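PDB 4OZU: coronin, which probably binds actin filaments as a full-length protein, of which this chain is the WD40-repeat beta-propeller domain. Local coordinates for residues A[55-60]-A[72-78]. Residue numbers count along the deposited sequence, not the author numbering.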
loop_
_atom_site.group_PDB
_atom_site.type_symbol
_atom_site.label_atom_id
_atom_site.label_comp_id
_atom_site.label_asym_id
_atom_site.label_seq_id
_atom_site.Cartn_x
_atom_site.Cartn_y
_atom_site.Cartn_z
ATOM N N GLY A 55 9.752 20.677 9.736
ATOM C CA GLY A 55 8.680 19.704 9.857
ATOM C C GLY A 55 8.215 19.158 8.523
ATOM O O GLY A 55 8.245 19.848 7.506
ATOM N N GLY A 56 7.772 17.906 8.527
ATOM C CA GLY A 56 7.323 17.269 7.309
ATOM C C GLY A 56 6.090 17.945 6.746
ATOM O O GLY A 56 5.190 18.349 7.485
ATOM N N VAL A 57 6.061 18.071 5.427
ATOM C CA VAL A 57 4.919 18.635 4.729
ATOM C C VAL A 57 4.508 17.682 3.642
ATOM O O VAL A 57 5.350 17.129 2.934
ATOM C CB VAL A 57 5.237 20.021 4.120
ATOM C CG1 VAL A 57 4.045 20.556 3.328
ATOM C CG2 VAL A 57 5.611 20.988 5.213
ATOM N N LEU A 58 3.200 17.488 3.532
ATOM C CA LEU A 58 2.608 16.673 2.492
ATOM C C LEU A 58 2.030 17.580 1.416
ATOM O O LEU A 58 1.261 18.492 1.718
ATOM C CB LEU A 58 1.519 15.789 3.090
ATOM C CG LEU A 58 1.191 14.446 2.451
ATOM C CD1 LEU A 58 2.407 13.535 2.385
ATOM C CD2 LEU A 58 0.078 13.800 3.257
ATOM N N GLY A 59 2.425 17.349 0.169
ATOM C CA GLY A 59 1.774 17.987 -0.957
ATOM C C GLY A 59 0.558 17.166 -1.334
ATOM O O GLY A 59 0.633 15.937 -1.376
ATOM N N ILE A 60 -0.562 17.841 -1.582
ATOM C CA ILE A 60 -1.793 17.178 -1.995
ATOM C C ILE A 60 -2.204 17.673 -3.380
ATOM O O ILE A 60 -2.553 18.845 -3.564
ATOM C CB ILE A 60 -2.942 17.410 -0.977
ATOM C CG1 ILE A 60 -2.573 16.842 0.395
ATOM C CG2 ILE A 60 -4.242 16.776 -1.468
ATOM C CD1 ILE A 60 -2.381 15.334 0.426
ATOM N N VAL A 72 -0.882 22.559 -5.601
ATOM C CA VAL A 72 -0.457 21.720 -4.490
ATOM C C VAL A 72 -0.950 22.313 -3.178
ATOM O O VAL A 72 -0.457 23.348 -2.729
ATOM C CB VAL A 72 1.077 21.571 -4.443
ATOM C CG1 VAL A 72 1.483 20.602 -3.343
ATOM C CG2 VAL A 72 1.603 21.095 -5.786
ATOM N N ALA A 73 -1.945 21.662 -2.584
ATOM C CA ALA A 73 -2.380 21.996 -1.239
ATOM C C ALA A 73 -1.338 21.448 -0.265
ATOM O O ALA A 73 -0.553 20.570 -0.630
ATOM C CB ALA A 73 -3.755 21.418 -0.964
ATOM N N LYS A 74 -1.325 21.964 0.962
ATOM C CA LYS A 74 -0.292 21.600 1.929
ATOM C C LYS A 74 -0.859 21.078 3.239
ATOM O O LYS A 74 -1.791 21.651 3.801
ATOM C CB LYS A 74 0.600 22.801 2.231
ATOM C CG LYS A 74 1.199 23.466 1.013
ATOM C CD LYS A 74 2.198 22.572 0.315
ATOM C CE LYS A 74 2.859 23.319 -0.831
ATOM N NZ LYS A 74 3.834 22.473 -1.551
ATOM N N ILE A 75 -0.270 19.994 3.726
ATOM C CA ILE A 75 -0.560 19.487 5.055
ATOM C C ILE A 75 0.713 19.605 5.889
ATOM O O ILE A 75 1.738 19.020 5.544
ATOM C CB ILE A 75 -1.062 18.025 5.003
ATOM C CG1 ILE A 75 -2.385 17.960 4.241
ATOM C CG2 ILE A 75 -1.231 17.453 6.417
ATOM C CD1 ILE A 75 -2.963 16.560 4.107
ATOM N N LYS A 76 0.643 20.377 6.972
ATOM C CA LYS A 76 1.802 20.618 7.836
ATOM C C LYS A 76 1.643 19.848 9.159
ATOM O O LYS A 76 1.464 18.634 9.141
ATOM C CB LYS A 76 1.977 22.118 8.070
ATOM C CG LYS A 76 2.169 22.909 6.778
ATOM C CD LYS A 76 2.505 24.367 7.051
ATOM C CE LYS A 76 2.695 25.152 5.759
ATOM N NZ LYS A 76 3.853 24.666 4.960
ATOM N N GLY A 77 1.723 20.532 10.296
ATOM C CA GLY A 77 1.496 19.882 11.581
ATOM C C GLY A 77 2.666 19.049 12.080
ATOM O O GLY A 77 3.056 19.153 13.247
ATOM N N HIS A 78 3.224 18.221 11.201
ATOM C CA HIS A 78 4.374 17.384 11.543
ATOM C C HIS A 78 5.555 18.218 12.018
ATOM O O HIS A 78 5.779 19.318 11.518
ATOM C CB HIS A 78 4.807 16.543 10.339
ATOM C CG HIS A 78 3.671 15.932 9.584
ATOM N ND1 HIS A 78 3.130 16.513 8.456
ATOM C CD2 HIS A 78 2.976 14.789 9.788
ATOM C CE1 HIS A 78 2.149 15.753 8.001
ATOM N NE2 HIS A 78 2.037 14.701 8.792
HETATM O O HOH W 1 5.075 20.562 8.987
#
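Four backbone hydrogen bonds pair strands 58-60 and 73-75 in one blade of the WD40 propeller. Leu58 and Ile75 exchange N-to-O bonds in both directions, each 2.9 Å; Ile60 N to Ala73 O (2.9 Å) and Ala73 N to Ile60 O (3.0 Å) repeat the pattern. Gly59 and Lys74 form the non-hydrogen-bonded pair between them, CA to CA 5.1 Å. The strand directions meet at 148°, antiparallel with a marked twist.

Past Ile75 the ladder gives way to a side-chain bond: His78 ND1 donates to Gly56 O at 2.9 Å, with an N-H...O angle of 140°. Gly77 and His78 form the GH dipeptide of WD repeats. Because His78 NE2 bonds Thr97 OG1 and the ring meets Trp107, both in the next blade, the histidine links neighbouring blades.

Packing divides by sheet face. Leu58, Ile60, Ala73 and Ile75 share one face, with Leu58 CB to Ile75 CB at 3.9 Å and Ile60 CG1 to Ile75 CD1 at 3.7 Å; Leu58 and Ile75 also touch Leu95 of the next blade. On the opposite face Lys74 makes a cation-pi contact with Trp50, while Val72 CG1 packs 3.6 Å from Gly59 CA. At the loop end, one water donates to Gly56 O at 2.7 Å and His78 O at 2.9 Å.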